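Local coordinates for protein frutapin (Artocarpus altilis, PDB 5KRP) that probably binds carbohydrates, as a breadfruit lectin of the jacalin-like family whose chains assemble into tetramers, at residues T25-I30 with I68-P73. Residues are numbered along the deposited sequence; the frame is centred on the assembly and turned at random.
Sequences TGIRII and IELQFP
Phe72 carries CG anti to its backbone N (chi1 172°), which swings the ring toward 25-30, while Arg28 runs extended from CG to NE and then turns its guanidinium (chi4 -82°) to present one face to the CD1-CE1 side of the ring. Phe72 CD1 sits over the centre of that face, 3.8 Å from Arg28 CZ, and Arg28 NH2 lies 3.7 Å from Phe72 CE1. The two planes are 44° apart, a tilted packing rather than a parallel stack. Farther back, Arg28 CG rests 4.0 Å from Phe72 CG, so the CG methylene takes part as well. The polar end is engaged elsewhere: NH2 forms a salt bridge with Asp46 on strand 38-47. Pro73 CB covers one face of the Phe72 ring, the proline following a cis peptide bond.

Between this pair and the sheet proper, the carbonyl of Arg28 accepts Leu70 N at 3.0 Å, and water 1 donates to both Arg28 O and Leu70 O, tying the strands together where regular pairing stops. Beyond it, Ile30 and Ile68 form an antiparallel hydrogen-bonded pair, Ile68 N reaching Ile30 O at 2.7 Å. Their side chains share the face that meets Phe102 on strand 95-104, while Ile29 and Glu69 run alongside each other on the reverse, CG1 of Ile29 4.0 Å from CG of Glu69. Leu70 CD1, 4.0 Å from Ile27 CG2, continues the apolar layer toward Phe110.

The contact thus illustrates how an edge strand of one sheet in the jacalin-like beta-prism can stay attached after its ladder ends: backbone bonds give way to an arginine whose guanidinium is packed at a tilt against an aromatic ring, and the Asp46 carboxylate, probably balancing the guanidinium charge, links that arginine to the next strand.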
loop_
_atom_site.group_PDB
_atom_site.type_symbol
_atom_site.label_atom_id
_atom_site.label_comp_id
_atom_site.label_asym_id
_atom_site.label_seq_id
_atom_site.Cartn_x
_atom_site.Cartn_y
_atom_site.Cartn_z
ATOM N N THR A 25 -9.679 4.130 -8.535
ATOM C CA THR A 25 -9.561 2.667 -8.443
ATOM C C THR A 25 -9.221 1.977 -9.712
ATOM O O THR A 25 -8.970 0.764 -9.750
ATOM C CB THR A 25 -10.804 2.045 -7.728
ATOM O OG1 THR A 25 -11.982 2.513 -8.303
ATOM C CG2 THR A 25 -10.862 2.584 -6.323
ATOM N N GLY A 26 -9.202 2.723 -10.824
ATOM C CA GLY A 26 -8.847 2.131 -12.109
ATOM C C GLY A 26 -9.130 3.118 -13.254
ATOM O O GLY A 26 -9.394 4.307 -13.013
ATOM N N ILE A 27 -8.957 2.581 -14.454
ATOM C CA ILE A 27 -9.085 3.330 -15.731
ATOM C C ILE A 27 -10.169 2.665 -16.606
ATOM O O ILE A 27 -10.083 1.491 -16.931
ATOM C CB ILE A 27 -7.761 3.346 -16.489
ATOM C CG1 ILE A 27 -6.570 3.808 -15.624
ATOM C CG2 ILE A 27 -7.827 4.253 -17.740
ATOM C CD1 ILE A 27 -6.660 5.158 -14.944
ATOM N N ARG A 28 -11.073 3.494 -17.068
ATOM C CA ARG A 28 -12.106 3.087 -18.024
ATOM C C ARG A 28 -11.791 3.563 -19.437
ATOM O O ARG A 28 -11.763 2.773 -20.336
ATOM C CB ARG A 28 -13.438 3.629 -17.566
ATOM C CG ARG A 28 -14.050 2.799 -16.410
ATOM C CD ARG A 28 -15.178 3.544 -15.751
ATOM N NE ARG A 28 -15.813 2.762 -14.697
ATOM C CZ ARG A 28 -16.733 1.822 -14.858
ATOM N NH1 ARG A 28 -17.151 1.483 -16.078
ATOM N NH2 ARG A 28 -17.187 1.160 -13.762
ATOM N N ILE A 29 -11.551 4.866 -19.592
ATOM C CA ILE A 29 -11.324 5.472 -20.939
ATOM C C ILE A 29 -10.237 6.487 -20.847
ATOM O O ILE A 29 -10.220 7.368 -19.948
ATOM C CB ILE A 29 -12.617 6.147 -21.487
ATOM C CG1 ILE A 29 -13.743 5.120 -21.702
ATOM C CG2 ILE A 29 -12.382 6.980 -22.783
ATOM C CD1 ILE A 29 -15.148 5.718 -21.766
ATOM N N ILE A 30 -9.419 6.474 -21.896
ATOM C CA ILE A 30 -8.401 7.531 -22.115
ATOM C C ILE A 30 -8.715 8.256 -23.434
ATOM O O ILE A 30 -8.918 7.583 -24.419
ATOM C CB ILE A 30 -6.972 6.973 -22.158
ATOM C CG1 ILE A 30 -6.627 6.353 -20.797
ATOM C CG2 ILE A 30 -5.977 8.100 -22.452
ATOM C CD1 ILE A 30 -5.393 5.479 -20.833
ATOM N N ILE A 68 -9.732 5.706 -26.221
ATOM C CA ILE A 68 -9.248 4.376 -25.889
ATOM C C ILE A 68 -10.202 3.827 -24.817
ATOM O O ILE A 68 -10.276 4.397 -23.709
ATOM C CB ILE A 68 -7.811 4.465 -25.355
ATOM C CG1 ILE A 68 -6.912 5.035 -26.451
ATOM C CG2 ILE A 68 -7.289 3.125 -24.798
ATOM C CD1 ILE A 68 -5.599 5.476 -25.952
ATOM N N GLU A 69 -10.981 2.820 -25.146
ATOM C CA GLU A 69 -11.987 2.299 -24.261
ATOM C C GLU A 69 -11.542 0.908 -23.774
ATOM O O GLU A 69 -11.487 -0.031 -24.554
ATOM C CB GLU A 69 -13.328 2.254 -24.984
ATOM C CG GLU A 69 -14.460 1.903 -24.029
ATOM C CD GLU A 69 -15.854 2.332 -24.501
ATOM O OE1 GLU A 69 -15.994 3.013 -25.573
ATOM O OE2 GLU A 69 -16.776 1.989 -23.718
ATOM N N LEU A 70 -11.159 0.768 -22.503
ATOM C CA LEU A 70 -10.687 -0.522 -21.975
ATOM C C LEU A 70 -11.910 -1.315 -21.494
ATOM O O LEU A 70 -12.925 -0.743 -21.022
ATOM C CB LEU A 70 -9.739 -0.285 -20.797
ATOM C CG LEU A 70 -8.514 0.587 -21.133
ATOM C CD1 LEU A 70 -7.632 0.917 -19.931
ATOM C CD2 LEU A 70 -7.646 -0.050 -22.174
ATOM N N GLN A 71 -11.805 -2.623 -21.616
ATOM C CA GLN A 71 -12.863 -3.528 -21.108
ATOM C C GLN A 71 -12.698 -3.685 -19.548
ATOM O O GLN A 71 -12.321 -4.743 -19.023
ATOM C CB GLN A 71 -12.776 -4.858 -21.797
ATOM C CG GLN A 71 -12.926 -4.808 -23.293
ATOM C CD GLN A 71 -12.597 -6.162 -23.972
ATOM O OE1 GLN A 71 -11.515 -6.761 -23.772
ATOM N NE2 GLN A 71 -13.536 -6.645 -24.785
ATOM N N PHE A 72 -12.898 -2.565 -18.847
ATOM C CA PHE A 72 -12.761 -2.508 -17.402
ATOM C C PHE A 72 -13.871 -3.386 -16.741
ATOM O O PHE A 72 -14.972 -3.377 -17.230
ATOM C CB PHE A 72 -12.833 -1.034 -16.923
ATOM C CG PHE A 72 -12.887 -0.888 -15.447
ATOM C CD1 PHE A 72 -14.109 -0.956 -14.781
ATOM C CD2 PHE A 72 -11.721 -0.780 -14.716
ATOM C CE1 PHE A 72 -14.143 -0.894 -13.415
ATOM C CE2 PHE A 72 -11.752 -0.744 -13.350
ATOM C CZ PHE A 72 -12.973 -0.829 -12.687
ATOM N N PRO A 73 -13.601 -4.121 -15.667
ATOM C CA PRO A 73 -12.362 -4.170 -14.912
ATOM C C PRO A 73 -11.390 -5.238 -15.306
ATOM O O PRO A 73 -10.257 -5.277 -14.762
ATOM C CB PRO A 73 -12.852 -4.506 -13.506
ATOM C CG PRO A 73 -14.036 -5.378 -13.776
ATOM C CD PRO A 73 -14.735 -4.725 -14.911
HETATM O O HOH W 1 -14.442 1.293 -20.356
#